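Local coordinates for glycosyl hydrolase family 26 (Bacteroides ovatus, PDB 4ZXO), which hydrolyses beta-1,4-linked mannan backbones such as that of galactomannan, as a glycoside hydrolase family 26 beta-mannanase of a gut bacterium, at residues Leu84-Ile88 with Phe145-Leu149; Arg105-Thr109 with Thr120-Val125; Asp112-Val116 with Ser170-Trp174. All blocks are in the same frame, centred on the assembly; numbering follows the deposited sequence.

Contact 1 (Leu84-Ile88 with Phe145-Leu149); sequences LREYI and FLLSL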
loop_
_atom_site.group_PDB
_atom_site.type_symbol
_atom_site.label_atom_id
_atom_site.label_comp_id
_atom_site.label_asym_id
_atom_site.label_seq_id
_atom_site.Cartn_x
_atom_site.Cartn_y
_atom_site.Cartn_z
ATOM N N LEU A 84 -11.297 -10.878 -3.507
ATOM C CA LEU A 84 -10.715 -9.531 -3.305
ATOM C C LEU A 84 -11.758 -8.468 -3.630
ATOM O O LEU A 84 -11.912 -7.470 -2.900
ATOM C CB LEU A 84 -9.496 -9.301 -4.198
ATOM C CG LEU A 84 -8.283 -10.164 -3.832
ATOM C CD1 LEU A 84 -7.080 -9.797 -4.712
ATOM C CD2 LEU A 84 -7.910 -9.973 -2.361
ATOM N N ARG A 85 -12.477 -8.641 -4.748
ATOM C CA ARG A 85 -13.490 -7.632 -5.074
ATOM C C ARG A 85 -14.569 -7.513 -3.997
ATOM O O ARG A 85 -14.937 -6.427 -3.589
ATOM C CB ARG A 85 -14.138 -7.924 -6.414
ATOM C CG ARG A 85 -15.240 -6.975 -6.742
ATOM C CD ARG A 85 -15.848 -7.374 -8.072
ATOM N NE ARG A 85 -14.884 -7.547 -9.155
ATOM C CZ ARG A 85 -14.512 -8.707 -9.687
ATOM N NH1 ARG A 85 -15.034 -9.841 -9.235
ATOM N NH2 ARG A 85 -13.603 -8.728 -10.681
ATOM N N GLU A 86 -15.006 -8.633 -3.443
ATOM C CA GLU A 86 -15.952 -8.594 -2.321
ATOM C C GLU A 86 -15.400 -7.859 -1.117
ATOM O O GLU A 86 -16.080 -7.018 -0.531
ATOM C CB GLU A 86 -16.301 -9.998 -1.871
ATOM C CG GLU A 86 -17.301 -10.694 -2.653
ATOM C CD GLU A 86 -17.712 -12.002 -1.950
ATOM O OE1 GLU A 86 -16.937 -12.519 -1.114
ATOM O OE2 GLU A 86 -18.824 -12.491 -2.189
ATOM N N TYR A 87 -14.145 -8.150 -0.763
ATOM C CA TYR A 87 -13.575 -7.544 0.441
ATOM C C TYR A 87 -13.436 -6.054 0.237
ATOM O O TYR A 87 -13.595 -5.262 1.190
ATOM C CB TYR A 87 -12.219 -8.135 0.825
ATOM C CG TYR A 87 -12.243 -9.630 0.957
ATOM C CD1 TYR A 87 -13.405 -10.309 1.367
ATOM C CD2 TYR A 87 -11.086 -10.397 0.666
ATOM C CE1 TYR A 87 -13.413 -11.710 1.455
ATOM C CE2 TYR A 87 -11.098 -11.791 0.762
ATOM C CZ TYR A 87 -12.243 -12.438 1.178
ATOM O OH TYR A 87 -12.259 -13.803 1.285
ATOM N N ILE A 88 -13.070 -5.680 -0.990
ATOM C CA ILE A 88 -12.927 -4.256 -1.309
ATOM C C ILE A 88 -14.275 -3.526 -1.221
ATOM O O ILE A 88 -14.360 -2.432 -0.619
ATOM C CB ILE A 88 -12.270 -4.098 -2.698
ATOM C CG1 ILE A 88 -10.791 -4.511 -2.568
ATOM C CG2 ILE A 88 -12.355 -2.641 -3.237
ATOM C CD1 ILE A 88 -10.117 -4.806 -3.918
ATOM N N PHE A 145 -9.540 -5.004 -13.644
ATOM C CA PHE A 145 -9.915 -5.326 -12.278
ATOM C C PHE A 145 -10.334 -4.061 -11.520
ATOM O O PHE A 145 -11.349 -4.046 -10.831
ATOM C CB PHE A 145 -8.789 -6.022 -11.545
ATOM C CG PHE A 145 -9.184 -6.413 -10.163
ATOM C CD1 PHE A 145 -9.953 -7.525 -9.947
ATOM C CD2 PHE A 145 -8.802 -5.664 -9.072
ATOM C CE1 PHE A 145 -10.333 -7.887 -8.645
ATOM C CE2 PHE A 145 -9.172 -6.023 -7.764
ATOM C CZ PHE A 145 -9.945 -7.129 -7.571
ATOM N N LEU A 146 -9.553 -3.002 -11.634
ATOM C CA LEU A 146 -9.879 -1.753 -10.946
ATOM C C LEU A 146 -11.262 -1.201 -11.338
ATOM O O LEU A 146 -11.992 -0.644 -10.512
ATOM C CB LEU A 146 -8.791 -0.713 -11.233
ATOM C CG LEU A 146 -7.415 -1.086 -10.617
ATOM C CD1 LEU A 146 -6.341 -0.066 -10.974
ATOM C CD2 LEU A 146 -7.472 -1.271 -9.091
ATOM N N LEU A 147 -11.587 -1.329 -12.618
ATOM C CA LEU A 147 -12.888 -0.848 -13.102
ATOM C C LEU A 147 -14.059 -1.701 -12.582
ATOM O O LEU A 147 -15.234 -1.298 -12.670
ATOM C CB LEU A 147 -12.889 -0.827 -14.624
ATOM C CG LEU A 147 -11.973 0.271 -15.161
ATOM C CD1 LEU A 147 -11.707 0.072 -16.645
ATOM C CD2 LEU A 147 -12.630 1.607 -14.905
ATOM N N SER A 148 -13.766 -2.897 -12.110
ATOM C CA SER A 148 -14.808 -3.793 -11.606
ATOM C C SER A 148 -15.095 -3.531 -10.127
ATOM O O SER A 148 -16.056 -4.095 -9.577
ATOM C CB SER A 148 -14.392 -5.264 -11.786
ATOM O OG SER A 148 -13.467 -5.681 -10.779
ATOM N N LEU A 149 -14.295 -2.673 -9.500
ATOM C CA LEU A 149 -14.509 -2.329 -8.105
ATOM C C LEU A 149 -15.606 -1.261 -8.002
ATOM O O LEU A 149 -15.325 -0.053 -8.053
ATOM C CB LEU A 149 -13.202 -1.853 -7.468
ATOM C CG LEU A 149 -12.079 -2.865 -7.623
ATOM C CD1 LEU A 149 -10.804 -2.261 -7.013
ATOM C CD2 LEU A 149 -12.414 -4.143 -6.943
#
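Arg85 and Ser148 supply the polar half of this contact between helix 81-93 and segment 145-149. The arginine grips one atom side-on with two nitrogens: NE to Ser148 OG is 2.9 Å, with an N-H...O angle of 156°, and NH2 to the same Ser148 OG is 3.1 Å. OG sits at the guanidinium edge, within a few degrees of its plane. The chain gets there by running out with CG anti to the backbone N (chi1 176°) and then bending at chi3 (-52°). Ser148 OG in turn donates to Phe145 O at 2.7 Å, meeting a lone pair in the carbonyl plane, and this carbonyl also takes the backbone bond from Ser148 N at 3.0 Å.

The apolar half is built from Leu84, Ile88, Phe145 and Leu149. Leu84 CB approaches Phe145 CZ obliquely at 4.0 Å, whereas Ile88 CD1 comes in at the ring edge, 4.1 Å from Phe145 CE2. The same Ile88 CD1 meets Leu149 CD2 at 3.9 Å, and that methyl also lies 4.0 Å from Arg85 CG, so the aliphatic part of the arginine lines the group. Phe63 of strand 60-64 and Ile98 and Leu100 of strand 97-101 continue this layer around Ile88.

Chemically, one hydroxyl takes part in three bonds, accepting two and donating one. That pattern fixes its rotation and links a partly exposed positive charge to the Phe145 carbonyl in the last turn of helix 132-147; the guanidinium would probably polarise the hydroxyl and so favour its donation to that carbonyl, while the hydrocarbon stays buried.

Contact 2 (Arg105-Thr109 with Thr120-Val125); sequences RNPKT and TVVASV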
loop_
_atom_site.group_PDB
_atom_site.type_symbol
_atom_site.label_atom_id
_atom_site.label_comp_id
_atom_site.label_asym_id
_atom_site.label_seq_id
_atom_site.Cartn_x
_atom_site.Cartn_y
_atom_site.Cartn_z
ATOM N N ARG A 105 4.547 -10.664 -11.961
ATOM C CA ARG A 105 5.486 -11.631 -12.489
ATOM C C ARG A 105 6.552 -10.951 -13.368
ATOM O O ARG A 105 6.399 -9.798 -13.836
ATOM C CB ARG A 105 4.730 -12.680 -13.334
ATOM C CG ARG A 105 3.655 -13.464 -12.611
ATOM C CD ARG A 105 4.154 -14.437 -11.555
ATOM N NE ARG A 105 4.961 -15.519 -12.159
ATOM C CZ ARG A 105 5.439 -16.550 -11.482
ATOM N NH1 ARG A 105 5.158 -16.697 -10.214
ATOM N NH2 ARG A 105 6.180 -17.471 -12.097
ATOM N N ASN A 106 7.616 -11.705 -13.611
ATOM C CA ASN A 106 8.721 -11.244 -14.445
ATOM C C ASN A 106 8.351 -11.521 -15.903
ATOM O O ASN A 106 8.265 -12.707 -16.290
ATOM C CB ASN A 106 9.979 -11.997 -14.029
ATOM C CG ASN A 106 11.225 -11.532 -14.742
ATOM O OD1 ASN A 106 11.213 -11.302 -15.932
ATOM N ND2 ASN A 106 12.306 -11.384 -14.005
ATOM N N PRO A 107 8.148 -10.464 -16.713
ATOM C CA PRO A 107 7.644 -10.698 -18.086
ATOM C C PRO A 107 8.696 -11.255 -19.050
ATOM O O PRO A 107 8.327 -11.727 -20.134
ATOM C CB PRO A 107 7.179 -9.306 -18.542
ATOM C CG PRO A 107 8.031 -8.321 -17.722
ATOM C CD PRO A 107 8.213 -9.034 -16.345
ATOM N N LYS A 108 9.964 -11.263 -18.651
ATOM C CA LYS A 108 10.990 -11.785 -19.539
ATOM C C LYS A 108 11.348 -13.233 -19.174
ATOM O O LYS A 108 11.457 -14.107 -20.055
ATOM C CB LYS A 108 12.243 -10.894 -19.485
ATOM C CG LYS A 108 13.359 -11.331 -20.445
ATOM C CD LYS A 108 14.415 -10.201 -20.398
ATOM C CE LYS A 108 15.385 -10.212 -21.534
ATOM N NZ LYS A 108 16.275 -11.361 -21.487
ATOM N N THR A 109 11.525 -13.490 -17.874
ATOM C CA THR A 109 11.956 -14.829 -17.446
ATOM C C THR A 109 10.831 -15.787 -17.167
ATOM O O THR A 109 11.060 -16.987 -17.128
ATOM C CB THR A 109 12.804 -14.777 -16.174
ATOM O OG1 THR A 109 11.972 -14.439 -15.071
ATOM C CG2 THR A 109 13.914 -13.735 -16.306
ATOM N N THR A 120 17.894 -7.145 -17.310
ATOM C CA THR A 120 17.472 -6.454 -18.546
ATOM C C THR A 120 15.970 -6.556 -18.788
ATOM O O THR A 120 15.493 -6.339 -19.920
ATOM C CB THR A 120 18.246 -6.981 -19.789
ATOM O OG1 THR A 120 17.850 -8.312 -20.127
ATOM C CG2 THR A 120 19.755 -6.943 -19.528
ATOM N N VAL A 121 15.219 -6.877 -17.723
ATOM C CA VAL A 121 13.799 -7.111 -17.855
ATOM C C VAL A 121 13.070 -5.834 -18.138
ATOM O O VAL A 121 12.249 -5.813 -19.072
ATOM C CB VAL A 121 13.212 -7.801 -16.625
ATOM C CG1 VAL A 121 11.680 -8.045 -16.741
ATOM C CG2 VAL A 121 13.925 -9.116 -16.411
ATOM N N VAL A 122 13.361 -4.766 -17.396
ATOM C CA VAL A 122 12.688 -3.495 -17.643
ATOM C C VAL A 122 13.007 -3.013 -19.065
ATOM O O VAL A 122 12.110 -2.556 -19.765
ATOM C CB VAL A 122 13.086 -2.430 -16.583
ATOM C CG1 VAL A 122 12.462 -1.093 -16.879
ATOM C CG2 VAL A 122 12.639 -2.912 -15.190
ATOM N N ALA A 123 14.260 -3.122 -19.510
ATOM C CA ALA A 123 14.574 -2.736 -20.877
ATOM C C ALA A 123 13.664 -3.444 -21.880
ATOM O O ALA A 123 13.238 -2.860 -22.864
ATOM C CB ALA A 123 16.031 -3.021 -21.220
ATOM N N SER A 124 13.376 -4.707 -21.632
ATOM C CA SER A 124 12.574 -5.487 -22.578
ATOM C C SER A 124 11.092 -5.056 -22.637
ATOM O O SER A 124 10.360 -5.434 -23.580
ATOM C CB SER A 124 12.646 -6.979 -22.246
ATOM O OG SER A 124 11.685 -7.372 -21.279
ATOM N N VAL A 125 10.624 -4.279 -21.659
ATOM C CA VAL A 125 9.238 -3.816 -21.757
ATOM C C VAL A 125 9.114 -2.358 -22.181
ATOM O O VAL A 125 8.007 -1.822 -22.238
ATOM C CB VAL A 125 8.422 -4.005 -20.427
ATOM C CG1 VAL A 125 8.394 -5.467 -20.028
ATOM C CG2 VAL A 125 8.924 -3.041 -19.296
#
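Both methyls of Val121 press on a side-chain oxygen that is already bound twice: Asn106 OD1 lies 3.4 Å from Val121 CG1 and 3.5 Å from Val121 CG2, and no hydrogen bond joins the two segments. The valine can straddle the oxygen because CG1 is anti to its backbone N (chi1 179°) while CG2 lies beside that N.

The oxygen's polar needs are met within its own segment. Lys108 N donates to Asn106 OD1 at 3.0 Å, lying in the carbonyl plane. Thr109 N donates to the same Asn106 OD1 at 2.9 Å along a nearly straight line (174°), but from well above that plane, 59° out of it. Two N-H groups from different directions therefore hold the amide in place, and its ND2 adds a weak bond to Asp115 O.

The next residue provides apolar contact. Pro107 CD touches Val121 CG1 at 3.6 Å, and Pro107 CG reaches Val125 CG1 at 3.7 Å, where ring and valine cross at about a right angle. Lys108 then runs its extended chain alongside the helix, from Ser124 back to Thr120: Lys108 CB is 4.0 Å from Ser124 OG, and Lys108 CE is 3.4 Å from Thr120 OG1. A bend at the last torsion sets NZ in a salt bridge with Asp118, whose other oxygen bonds Thr120 OG1. Ser124 OG turns back on its own helix and donates to Val121 O.

The pattern at Asn106 is an Asx turn combined with an Asx motif, here shaping the long loop between strand 97-101 and the short, weakly bonded helix 121-125 of the family's TIM barrel.

Contact 3 (Asp112-Val116 with Ser170-Trp174); sequences DSWDV and SWFWW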
loop_
_atom_site.group_PDB
_atom_site.type_symbol
_atom_site.label_atom_id
_atom_site.label_comp_id
_atom_site.label_asym_id
_atom_site.label_seq_id
_atom_site.Cartn_x
_atom_site.Cartn_y
_atom_site.Cartn_z
ATOM N N ASP A 112 8.918 -14.977 -10.773
ATOM C CA ASP A 112 8.086 -14.101 -9.962
ATOM C C ASP A 112 8.748 -12.698 -9.748
ATOM O O ASP A 112 9.746 -12.363 -10.402
ATOM C CB ASP A 112 7.755 -14.774 -8.627
ATOM C CG ASP A 112 8.974 -15.103 -7.793
ATOM O OD1 ASP A 112 10.006 -14.461 -7.957
ATOM O OD2 ASP A 112 8.848 -16.008 -6.934
ATOM N N SER A 113 8.148 -11.860 -8.897
ATOM C CA SER A 113 8.675 -10.495 -8.726
ATOM C C SER A 113 10.118 -10.477 -8.247
ATOM O O SER A 113 10.853 -9.524 -8.507
ATOM C CB SER A 113 7.876 -9.710 -7.699
ATOM O OG SER A 113 6.519 -9.623 -8.070
ATOM N N TRP A 114 10.472 -11.508 -7.461
ATOM C CA TRP A 114 11.753 -11.623 -6.839
ATOM C C TRP A 114 12.815 -12.249 -7.740
ATOM O O TRP A 114 13.954 -12.473 -7.303
ATOM C CB TRP A 114 11.619 -12.507 -5.584
ATOM C CG TRP A 114 10.696 -11.929 -4.549
ATOM C CD1 TRP A 114 11.057 -11.168 -3.471
ATOM C CD2 TRP A 114 9.266 -12.089 -4.479
ATOM N NE1 TRP A 114 9.947 -10.844 -2.746
ATOM C CE2 TRP A 114 8.837 -11.387 -3.328
ATOM C CE3 TRP A 114 8.304 -12.718 -5.292
ATOM C CZ2 TRP A 114 7.485 -11.302 -2.941
ATOM C CZ3 TRP A 114 6.950 -12.650 -4.910
ATOM C CH2 TRP A 114 6.552 -11.940 -3.746
ATOM N N ASP A 115 12.442 -12.611 -8.959
ATOM C CA ASP A 115 13.453 -13.143 -9.909
ATOM C C ASP A 115 14.285 -11.993 -10.477
ATOM O O ASP A 115 13.839 -11.276 -11.362
ATOM C CB ASP A 115 12.740 -13.936 -11.009
ATOM C CG ASP A 115 13.701 -14.490 -12.049
ATOM O OD1 ASP A 115 14.928 -14.209 -11.919
ATOM O OD2 ASP A 115 13.253 -15.199 -12.996
ATOM N N VAL A 116 15.497 -11.851 -9.943
ATOM C CA VAL A 116 16.429 -10.802 -10.326
ATOM C C VAL A 116 17.638 -11.377 -11.032
ATOM O O VAL A 116 18.725 -10.771 -11.038
ATOM C CB VAL A 116 16.822 -9.931 -9.069
ATOM C CG1 VAL A 116 15.520 -9.142 -8.584
ATOM C CG2 VAL A 116 17.469 -10.757 -7.948
ATOM N N SER A 170 17.101 -3.902 -4.582
ATOM C CA SER A 170 17.332 -4.657 -5.823
ATOM C C SER A 170 16.848 -6.101 -5.698
ATOM O O SER A 170 17.413 -7.006 -6.274
ATOM C CB SER A 170 18.800 -4.556 -6.212
ATOM O OG SER A 170 19.089 -3.187 -6.577
ATOM N N TRP A 171 15.757 -6.286 -4.952
ATOM C CA TRP A 171 15.196 -7.614 -4.796
ATOM C C TRP A 171 13.989 -7.871 -5.696
ATOM O O TRP A 171 13.502 -9.009 -5.739
ATOM C CB TRP A 171 14.809 -7.869 -3.344
ATOM C CG TRP A 171 14.022 -6.786 -2.707
ATOM C CD1 TRP A 171 12.672 -6.614 -2.744
ATOM C CD2 TRP A 171 14.532 -5.794 -1.839
ATOM N NE1 TRP A 171 12.313 -5.509 -1.995
ATOM C CE2 TRP A 171 13.443 -4.989 -1.424
ATOM C CE3 TRP A 171 15.813 -5.471 -1.403
ATOM C CZ2 TRP A 171 13.574 -3.922 -0.512
ATOM C CZ3 TRP A 171 15.949 -4.355 -0.482
ATOM C CH2 TRP A 171 14.829 -3.600 -0.083
ATOM N N PHE A 172 13.500 -6.840 -6.404
ATOM C CA PHE A 172 12.475 -7.036 -7.427
ATOM C C PHE A 172 13.049 -6.736 -8.808
ATOM O O PHE A 172 14.047 -5.997 -8.926
ATOM C CB PHE A 172 11.275 -6.079 -7.186
ATOM C CG PHE A 172 10.537 -6.346 -5.908
ATOM C CD1 PHE A 172 10.180 -7.651 -5.564
ATOM C CD2 PHE A 172 10.161 -5.300 -5.074
ATOM C CE1 PHE A 172 9.435 -7.892 -4.423
ATOM C CE2 PHE A 172 9.446 -5.531 -3.927
ATOM C CZ PHE A 172 9.066 -6.820 -3.597
ATOM N N TRP A 173 12.407 -7.258 -9.858
ATOM C CA TRP A 173 13.010 -7.105 -11.179
ATOM C C TRP A 173 12.962 -5.674 -11.728
ATOM O O TRP A 173 13.629 -5.367 -12.716
ATOM C CB TRP A 173 12.343 -8.086 -12.194
ATOM C CG TRP A 173 10.879 -7.995 -12.409
ATOM C CD1 TRP A 173 9.900 -8.823 -11.871
ATOM C CD2 TRP A 173 10.196 -7.080 -13.281
ATOM N NE1 TRP A 173 8.665 -8.446 -12.340
ATOM C CE2 TRP A 173 8.813 -7.385 -13.206
ATOM C CE3 TRP A 173 10.617 -6.014 -14.115
ATOM C CZ2 TRP A 173 7.843 -6.693 -13.966
ATOM C CZ3 TRP A 173 9.644 -5.309 -14.863
ATOM C CH2 TRP A 173 8.264 -5.652 -14.778
ATOM N N TRP A 174 12.210 -4.786 -11.051
ATOM C CA TRP A 174 12.175 -3.343 -11.352
ATOM C C TRP A 174 13.048 -2.536 -10.389
ATOM O O TRP A 174 12.946 -1.320 -10.363
ATOM C CB TRP A 174 10.751 -2.818 -11.284
ATOM C CG TRP A 174 10.071 -3.049 -9.940
ATOM C CD1 TRP A 174 10.177 -2.258 -8.819
ATOM C CD2 TRP A 174 9.220 -4.137 -9.580
ATOM N NE1 TRP A 174 9.431 -2.780 -7.784
ATOM C CE2 TRP A 174 8.834 -3.942 -8.218
ATOM C CE3 TRP A 174 8.770 -5.274 -10.263
ATOM C CZ2 TRP A 174 7.953 -4.798 -7.559
ATOM C CZ3 TRP A 174 7.962 -6.200 -9.588
ATOM C CH2 TRP A 174 7.547 -5.931 -8.241
HETATM O O HOH W 1 14.931 -11.129 -4.951
#
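Ser170 meets Val116 through its backbone, with Ser170 O lying 3.7 Å from Val116 CG1. At Trp171 the carbonyl does the work: Trp114 CA-H points at Trp171 O (CA to O 3.3 Å), and a water donates to Trp171 O at 2.7 Å while donating also to Trp114 O, so it bridges the two backbones.

Phe172 supplies the aromatic contact. Its ring edge is turned toward the face of Trp114 in an edge-to-face pair, the Phe172 centroid 5.0 Å from that of the five-membered ring with planes at 62°. Phe172 CE1 leads, 3.4 Å from Trp114 NE1, over the rim of that face. Both side chains set CG anti to their own carbonyl carbon (Phe172 chi1 -65°), and they run side by side. Trp171 CD1 lies over the centre of one Phe172 face. Were Phe172 replaced by an alanine, the face of Trp114 would probably lose its edge-on partner and a gap would be likely to open between Trp114 and Trp171.

At the edge of the Phe172 ring Ser113 O accepts a CA-H contact from Phe172 CA at 3.2 Å and a weak, bent hydrogen bond from Trp173 N at 3.1 Å. Trp174 closes the segment: its CH2 is 3.8 Å from Ser113 CB, and Phe172 CB sits over the centre of the Trp174 ring.

The contact thus joins the loop after strand 97-101, in a type I turn from Asp112 to Asp115, to the loop after strand 159-162. Trp173 packs on Val121 and Val122 of helix 121-125, Trp174 on Tyr184 and Leu187 of helix 181-197.

How the contacts relate
Contacts 2 and 3 adjoin, with centres about 10 Å apart, and share the loop that follows strand 97-101. Thr109 OG1 lies 2.6 Å from Asp115 OD2 in a hydrogen bond, and Pro107 CD packs 3.4 Å from Trp173 CZ2. Their segments lie in the connections that follow strands 97-101 and 159-162, at the C-terminal ends of barrel strands, the side where TIM-barrel glycoside hydrolases have their active sites. Contact 1 stands apart in the helical layer around the barrel, its centre about 27 Å from that of contact 2 and 26 Å from that of contact 3. Along the chain both segments of contact 2 fall between the two segments of contact 1, while those of contact 3 alternate with them.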